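Local coordinates for myosin-I heavy chain (Dictyostelium discoideum, PDB 5EJY), which is an actin-based motor of the myosin VII class, involved in early steps of phagocytosis and in adhesion, represented here by its first MyTH4-FERM tail region, at residues N122-C133 / V163-L174. Numbering follows the deposited sequence.
Sequences NIRVWELIHFTC and VKDSAQASYFIL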
ATOM      1  N   ASN A 122      14.598 -21.838  21.177  1.00 33.97           N
ATOM      2  CA  ASN A 122      13.141 -21.765  21.273  1.00 35.30           C
ATOM      3  C   ASN A 122      12.700 -20.377  20.816  1.00 36.62           C
ATOM      4  O   ASN A 122      11.704 -20.222  20.111  1.00 31.62           O
ATOM      5  CB  ASN A 122      12.679 -22.037  22.713  1.00 35.17           C
ATOM      6  CG  ASN A 122      11.295 -22.701  22.789  1.00 41.41           C
ATOM      7  OD1 ASN A 122      10.981 -23.604  22.012  1.00 44.42           O
ATOM      8  ND2 ASN A 122      10.471 -22.260  23.743  1.00 41.64           N
ATOM      9  N   ILE A 123      13.468 -19.368  21.213  1.00 29.91           N
ATOM     10  CA  ILE A 123      13.192 -17.991  20.823  1.00 34.58           C
ATOM     11  C   ILE A 123      13.262 -17.799  19.303  1.00 31.40           C
ATOM     12  O   ILE A 123      12.405 -17.137  18.715  1.00 30.87           O
ATOM     13  CB  ILE A 123      14.160 -17.025  21.521  1.00 35.27           C
ATOM     14  CG1 ILE A 123      13.808 -16.929  23.010  1.00 38.18           C
ATOM     15  CG2 ILE A 123      14.117 -15.650  20.884  1.00 34.55           C
ATOM     16  CD1 ILE A 123      14.681 -15.957  23.782  1.00 42.48           C
ATOM     17  N   ARG A 124      14.284 -18.370  18.675  1.00 34.75           N
ATOM     18  CA  ARG A 124      14.410 -18.333  17.219  1.00 31.07           C
ATOM     19  C   ARG A 124      13.248 -19.018  16.505  1.00 31.44           C
ATOM     20  O   ARG A 124      12.759 -18.518  15.481  1.00 28.18           O
ATOM     21  CB  ARG A 124      15.728 -18.969  16.777  1.00 31.93           C
ATOM     22  CG  ARG A 124      16.934 -18.088  17.032  1.00 40.36           C
ATOM     23  CD  ARG A 124      16.856 -16.833  16.182  1.00 40.30           C
ATOM     24  NE  ARG A 124      17.919 -15.889  16.499  1.00 45.97           N
ATOM     25  CZ  ARG A 124      19.197 -16.084  16.195  1.00 51.74           C
ATOM     26  NH1 ARG A 124      19.566 -17.196  15.571  1.00 50.62           N
ATOM     27  NH2 ARG A 124      20.108 -15.172  16.519  1.00 55.92           N
ATOM     28  N   VAL A 125      12.819 -20.169  17.015  1.00 26.92           N
ATOM     29  CA  VAL A 125      11.707 -20.874  16.385  1.00 27.85           C
ATOM     30  C   VAL A 125      10.440 -20.034  16.497  1.00 29.35           C
ATOM     31  O   VAL A 125       9.660 -19.971  15.559  1.00 23.90           O
ATOM     32  CB  VAL A 125      11.424 -22.270  16.991  1.00 34.43           C
ATOM     33  CG1 VAL A 125      10.273 -22.940  16.228  1.00 30.27           C
ATOM     34  CG2 VAL A 125      12.658 -23.141  16.936  1.00 31.60           C
ATOM     35  N   TRP A 126      10.243 -19.378  17.638  1.00 25.92           N
ATOM     36  CA  TRP A 126       9.038 -18.566  17.815  1.00 26.53           C
ATOM     37  C   TRP A 126       9.045 -17.290  16.949  1.00 27.09           C
ATOM     38  O   TRP A 126       7.986 -16.821  16.517  1.00 23.23           O
ATOM     39  CB  TRP A 126       8.761 -18.284  19.299  1.00 24.91           C
ATOM     40  CG  TRP A 126       8.025 -19.430  19.935  1.00 25.77           C
ATOM     41  CD1 TRP A 126       8.561 -20.456  20.679  1.00 25.97           C
ATOM     42  CD2 TRP A 126       6.625 -19.701  19.830  1.00 24.41           C
ATOM     43  NE1 TRP A 126       7.571 -21.329  21.055  1.00 22.32           N
ATOM     44  CE2 TRP A 126       6.373 -20.891  20.549  1.00 24.90           C
ATOM     45  CE3 TRP A 126       5.557 -19.048  19.205  1.00 24.27           C
ATOM     46  CZ2 TRP A 126       5.095 -21.436  20.663  1.00 28.84           C
ATOM     47  CZ3 TRP A 126       4.293 -19.589  19.311  1.00 22.26           C
ATOM     48  CH2 TRP A 126       4.067 -20.773  20.040  1.00 25.32           C
ATOM     49  N   GLU A 127      10.232 -16.761  16.672  1.00 25.84           N
ATOM     50  CA  GLU A 127      10.379 -15.712  15.661  1.00 24.55           C
ATOM     51  C   GLU A 127       9.939 -16.208  14.276  1.00 25.10           C
ATOM     52  O   GLU A 127       9.248 -15.490  13.553  1.00 23.00           O
ATOM     53  CB  GLU A 127      11.818 -15.213  15.596  1.00 27.07           C
ATOM     54  CG  GLU A 127      12.244 -14.377  16.823  1.00 29.02           C
ATOM     55  CD  GLU A 127      13.739 -14.113  16.870  1.00 30.95           C
ATOM     56  OE1 GLU A 127      14.461 -14.623  15.991  1.00 30.81           O
ATOM     57  OE2 GLU A 127      14.197 -13.404  17.796  1.00 33.74           O
ATOM     58  N   LEU A 128      10.367 -17.419  13.911  1.00 22.65           N
ATOM     59  CA  LEU A 128       9.932 -18.061  12.671  1.00 26.33           C
ATOM     60  C   LEU A 128       8.431 -18.258  12.625  1.00 23.90           C
ATOM     61  O   LEU A 128       7.801 -18.032  11.594  1.00 23.73           O
ATOM     62  CB  LEU A 128      10.609 -19.418  12.491  1.00 23.34           C
ATOM     63  CG  LEU A 128      12.110 -19.388  12.210  1.00 27.24           C
ATOM     64  CD1 LEU A 128      12.683 -20.810  12.147  1.00 27.64           C
ATOM     65  CD2 LEU A 128      12.384 -18.632  10.904  1.00 28.77           C
ATOM     66  N   ILE A 129       7.859 -18.715  13.737  1.00 20.66           N
ATOM     67  CA  ILE A 129       6.417 -18.881  13.825  1.00 22.79           C
ATOM     68  C   ILE A 129       5.726 -17.546  13.533  1.00 22.82           C
ATOM     69  O   ILE A 129       4.754 -17.477  12.776  1.00 21.17           O
ATOM     70  CB  ILE A 129       6.018 -19.445  15.222  1.00 23.59           C
ATOM     71  CG1 ILE A 129       6.248 -20.963  15.258  1.00 22.55           C
ATOM     72  CG2 ILE A 129       4.568 -19.167  15.535  1.00 21.24           C
ATOM     73  CD1 ILE A 129       6.223 -21.569  16.715  1.00 22.37           C
ATOM     74  N   HIS A 130       6.251 -16.481  14.122  1.00 20.05           N
ATOM     75  CA  HIS A 130       5.671 -15.156  13.973  1.00 21.35           C
ATOM     76  C   HIS A 130       5.830 -14.636  12.527  1.00 20.74           C
ATOM     77  O   HIS A 130       4.890 -14.065  11.970  1.00 20.68           O
ATOM     78  CB  HIS A 130       6.312 -14.208  14.998  1.00 18.68           C
ATOM     79  CG  HIS A 130       5.622 -12.885  15.124  1.00 20.47           C
ATOM     80  ND1 HIS A 130       6.146 -11.846  15.862  1.00 19.97           N
ATOM     81  CD2 HIS A 130       4.463 -12.425  14.595  1.00 21.64           C
ATOM     82  CE1 HIS A 130       5.339 -10.803  15.782  1.00 24.37           C
ATOM     83  NE2 HIS A 130       4.313 -11.126  15.018  1.00 20.89           N
ATOM     84  N   PHE A 131       6.998 -14.857  11.917  1.00 20.37           N
ATOM     85  CA  PHE A 131       7.200 -14.478  10.505  1.00 21.19           C
ATOM     86  C   PHE A 131       6.163 -15.191   9.647  1.00 21.63           C
ATOM     87  O   PHE A 131       5.604 -14.614   8.717  1.00 19.89           O
ATOM     88  CB  PHE A 131       8.574 -14.914   9.978  1.00 21.59           C
ATOM     89  CG  PHE A 131       9.751 -14.294  10.694  1.00 21.53           C
ATOM     90  CD1 PHE A 131       9.698 -12.993  11.169  1.00 24.34           C
ATOM     91  CD2 PHE A 131      10.924 -15.019  10.858  1.00 22.13           C
ATOM     92  CE1 PHE A 131      10.786 -12.427  11.812  1.00 25.90           C
ATOM     93  CE2 PHE A 131      12.022 -14.463  11.518  1.00 28.81           C
ATOM     94  CZ  PHE A 131      11.950 -13.168  12.000  1.00 26.85           C
ATOM     95  N   THR A 132       5.929 -16.465   9.948  1.00 19.93           N
ATOM     96  CA  THR A 132       5.065 -17.292   9.116  1.00 20.19           C
ATOM     97  C   THR A 132       3.619 -16.856   9.271  1.00 20.78           C
ATOM     98  O   THR A 132       2.914 -16.695   8.283  1.00 19.45           O
ATOM     99  CB  THR A 132       5.230 -18.807   9.456  1.00 19.93           C
ATOM    100  OG1 THR A 132       6.608 -19.158   9.326  1.00 20.81           O
ATOM    101  CG2 THR A 132       4.404 -19.683   8.496  1.00 21.76           C
ATOM    102  N   CYS A 133       3.184 -16.658  10.516  1.00 20.48           N
ATOM    103  CA  CYS A 133       1.838 -16.164  10.783  1.00 19.32           C
ATOM    104  C   CYS A 133       1.562 -14.818  10.095  1.00 20.20           C
ATOM    105  O   CYS A 133       0.412 -14.521   9.748  1.00 18.60           O
ATOM    106  CB  CYS A 133       1.619 -16.009  12.287  1.00 19.54           C
ATOM    107  SG  CYS A 133       1.459 -17.604  13.152  1.00 21.46           S
ATOM    108  N   VAL A 163       9.321 -15.591  24.053  1.00 30.01           N
ATOM    109  CA  VAL A 163       8.438 -16.579  23.461  1.00 31.96           C
ATOM    110  C   VAL A 163       6.975 -16.201  23.645  1.00 32.41           C
ATOM    111  O   VAL A 163       6.176 -16.329  22.721  1.00 26.16           O
ATOM    112  CB  VAL A 163       8.690 -17.995  24.016  1.00 28.74           C
ATOM    113  CG1 VAL A 163       7.548 -18.919  23.640  1.00 30.54           C
ATOM    114  CG2 VAL A 163      10.016 -18.526  23.509  1.00 28.55           C
ATOM    115  N   LYS A 164       6.610 -15.718  24.827  1.00 28.92           N
ATOM    116  CA  LYS A 164       5.208 -15.388  25.062  1.00 27.05           C
ATOM    117  C   LYS A 164       4.759 -14.171  24.240  1.00 26.32           C
ATOM    118  O   LYS A 164       3.620 -14.116  23.789  1.00 27.26           O
ATOM    119  CB  LYS A 164       4.923 -15.138  26.541  1.00 31.68           C
ATOM    120  CG  LYS A 164       3.435 -15.087  26.845  1.00 36.41           C
ATOM    121  CD  LYS A 164       3.158 -15.117  28.338  1.00 47.73           C
ATOM    122  CE  LYS A 164       3.502 -16.472  28.950  1.00 46.69           C
ATOM    123  NZ  LYS A 164       2.396 -17.456  28.810  1.00 50.42           N
ATOM    124  N   ASP A 165       5.646 -13.201  24.079  1.00 25.07           N
ATOM    125  CA  ASP A 165       5.326 -12.010  23.292  1.00 28.70           C
ATOM    126  C   ASP A 165       5.158 -12.420  21.830  1.00 25.48           C
ATOM    127  O   ASP A 165       4.240 -11.965  21.151  1.00 24.35           O
ATOM    128  CB  ASP A 165       6.442 -10.971  23.386  1.00 27.83           C
ATOM    129  CG  ASP A 165       6.453 -10.221  24.719  1.00 32.84           C
ATOM    130  OD1 ASP A 165       5.413 -10.169  25.407  1.00 33.05           O
ATOM    131  OD2 ASP A 165       7.513  -9.665  25.054  1.00 35.22           O
ATOM    132  N   SER A 166       6.050 -13.282  21.360  1.00 25.49           N
ATOM    133  CA  SER A 166       5.960 -13.802  19.987  1.00 26.32           C
ATOM    134  C   SER A 166       4.689 -14.601  19.765  1.00 24.30           C
ATOM    135  O   SER A 166       4.028 -14.456  18.741  1.00 27.20           O
ATOM    136  CB  SER A 166       7.176 -14.652  19.649  1.00 24.31           C
ATOM    137  OG  SER A 166       8.326 -13.840  19.521  1.00 27.27           O
ATOM    138  N   ALA A 167       4.325 -15.435  20.737  1.00 26.18           N
ATOM    139  CA  ALA A 167       3.122 -16.243  20.603  1.00 22.78           C
ATOM    140  C   ALA A 167       1.876 -15.374  20.602  1.00 24.06           C
ATOM    141  O   ALA A 167       0.969 -15.588  19.804  1.00 22.96           O
ATOM    142  CB  ALA A 167       3.045 -17.317  21.705  1.00 26.11           C
ATOM    143  N   GLN A 168       1.817 -14.397  21.502  1.00 24.75           N
ATOM    144  CA  GLN A 168       0.675 -13.495  21.507  1.00 21.68           C
ATOM    145  C   GLN A 168       0.581 -12.691  20.201  1.00 19.59           C
ATOM    146  O   GLN A 168      -0.503 -12.516  19.669  1.00 21.51           O
ATOM    147  CB  GLN A 168       0.735 -12.527  22.690  1.00 23.52           C
ATOM    148  CG  GLN A 168       0.514 -13.209  24.029  1.00 30.10           C
ATOM    149  CD  GLN A 168       0.298 -12.202  25.145  1.00 42.20           C
ATOM    150  OE1 GLN A 168       1.228 -11.499  25.549  1.00 41.55           O
ATOM    151  NE2 GLN A 168      -0.937 -12.107  25.628  1.00 43.17           N
ATOM    152  N   ALA A 169       1.708 -12.195  19.716  1.00 22.69           N
ATOM    153  CA  ALA A 169       1.707 -11.401  18.474  1.00 23.10           C
ATOM    154  C   ALA A 169       1.364 -12.265  17.255  1.00 22.78           C
ATOM    155  O   ALA A 169       0.768 -11.780  16.280  1.00 23.92           O
ATOM    156  CB  ALA A 169       3.039 -10.711  18.286  1.00 25.46           C
ATOM    157  N   SER A 170       1.734 -13.544  17.316  1.00 23.27           N
ATOM    158  CA  SER A 170       1.417 -14.488  16.240  1.00 24.69           C
ATOM    159  C   SER A 170      -0.070 -14.758  16.201  1.00 25.12           C
ATOM    160  O   SER A 170      -0.671 -14.754  15.145  1.00 21.41           O
ATOM    161  CB  SER A 170       2.150 -15.821  16.422  1.00 19.15           C
ATOM    162  OG  SER A 170       3.548 -15.665  16.294  1.00 24.06           O
ATOM    163  N   TYR A 171      -0.669 -15.006  17.362  1.00 26.09           N
ATOM    164  CA  TYR A 171      -2.102 -15.257  17.404  1.00 19.80           C
ATOM    165  C   TYR A 171      -2.873 -14.047  16.896  1.00 21.22           C
ATOM    166  O   TYR A 171      -3.818 -14.178  16.119  1.00 21.32           O
ATOM    167  CB  TYR A 171      -2.549 -15.583  18.841  1.00 26.05           C
ATOM    168  CG  TYR A 171      -3.978 -16.063  18.912  1.00 28.60           C
ATOM    169  CD1 TYR A 171      -4.299 -17.374  18.607  1.00 30.66           C
ATOM    170  CD2 TYR A 171      -5.008 -15.207  19.288  1.00 32.86           C
ATOM    171  CE1 TYR A 171      -5.604 -17.827  18.672  1.00 34.96           C
ATOM    172  CE2 TYR A 171      -6.317 -15.648  19.358  1.00 30.86           C
ATOM    173  CZ  TYR A 171      -6.608 -16.963  19.051  1.00 39.01           C
ATOM    174  OH  TYR A 171      -7.903 -17.425  19.105  1.00 36.39           O
ATOM    175  N   PHE A 172      -2.477 -12.868  17.362  1.00 22.21           N
ATOM    176  CA  PHE A 172      -3.155 -11.640  16.955  1.00 21.78           C
ATOM    177  C   PHE A 172      -3.008 -11.390  15.438  1.00 19.48           C
ATOM    178  O   PHE A 172      -3.972 -11.032  14.770  1.00 20.15           O
ATOM    179  CB  PHE A 172      -2.616 -10.452  17.752  1.00 19.97           C
ATOM    180  CG  PHE A 172      -3.340  -9.157  17.470  1.00 27.33           C
ATOM    181  CD1 PHE A 172      -4.692  -9.022  17.756  1.00 26.17           C
ATOM    182  CD2 PHE A 172      -2.668  -8.079  16.915  1.00 24.16           C
ATOM    183  CE1 PHE A 172      -5.361  -7.829  17.489  1.00 32.12           C
ATOM    184  CE2 PHE A 172      -3.336  -6.879  16.643  1.00 26.78           C
ATOM    185  CZ  PHE A 172      -4.679  -6.756  16.932  1.00 27.24           C
ATOM    186  N   ILE A 173      -1.824 -11.594  14.886  1.00 19.85           N
ATOM    187  CA  ILE A 173      -1.691 -11.325  13.428  1.00 18.51           C
ATOM    188  C   ILE A 173      -2.523 -12.331  12.608  1.00 22.42           C
ATOM    189  O   ILE A 173      -3.042 -12.007  11.539  1.00 21.20           O
ATOM    190  CB  ILE A 173      -0.208 -11.203  12.964  1.00 22.05           C
ATOM    191  CG1 ILE A 173      -0.102 -10.352  11.677  1.00 16.38           C
ATOM    192  CG2 ILE A 173       0.443 -12.570  12.756  1.00 21.23           C
ATOM    193  CD1 ILE A 173      -0.439  -8.893  11.896  1.00 20.41           C
ATOM    194  N   LEU A 174      -2.706 -13.549  13.115  1.00 22.03           N
ATOM    195  CA  LEU A 174      -3.583 -14.481  12.400  1.00 21.88           C
ATOM    196  C   LEU A 174      -5.009 -13.948  12.399  1.00 22.69           C
ATOM    197  O   LEU A 174      -5.701 -14.057  11.396  1.00 25.75           O
ATOM    198  CB  LEU A 174      -3.575 -15.888  13.012  1.00 23.59           C
ATOM    199  CG  LEU A 174      -2.377 -16.822  12.838  1.00 24.19           C
ATOM    200  CD1 LEU A 174      -2.707 -18.167  13.513  1.00 25.99           C
ATOM    201  CD2 LEU A 174      -2.036 -17.035  11.375  1.00 23.78           C
TER
HETATM  202  O   HOH W   1      10.661 -15.270  20.214  1.00 36.63           O
HETATM  203  O   HOH W   2       8.736 -12.608  17.018  1.00 26.09           O
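Trp126, His130 and Cys133 on helix 122-133 meet Val163, Ala167, Ser170 and Ile173 on helix 163-174 where the two helices run nearly parallel, their axes 12° apart and 8.8 Å at closest approach. The backbones come nearest at His130 and Ser170, whose CA atoms are 4.9 Å apart, a close spacing consistent with the small side chain of Ser170. At the N-terminal end Val163 lays CG1 over one face of the Trp126 indole in a CH-pi contact, 3.5 Å from the centroid of the five-membered ring. CD1 of Ile129, from the indole's own helix, covers the opposite face, so the ring is sandwiched between two aliphatic branches; CZ3 of its six-membered ring lies 3.5 Å from Ala167 CB. Both helices belong to the helical MyTH4 domain, and helix 143-155 of the same domain closes over this side, touching Trp126 through Leu150 and Thr153 and Cys133 through Phe146. With CG anti to the backbone N (chi1 -169°), the imidazole of His130 extends across helix 163-174, almost at right angles, its CE1 3.4 Å from Ala169 CB. The Ser170 hydroxyl packs against CA and CB of His130 while donating to Ser166 O, which also accepts from Ser170 N on the other face of its carbonyl plane. Two waters bridge the helices through Ser166 OG, which is also hydrogen-bonded to Ser162: one donates to Ile123 O, the other sits in the imidazole plane, 2.9 Å from His130 ND1. Toward the C-terminal end, Cys133 CB meets Ile173 CG2 and Leu174 CD2, and its SG lies 3.8 Å from Ser170 CB.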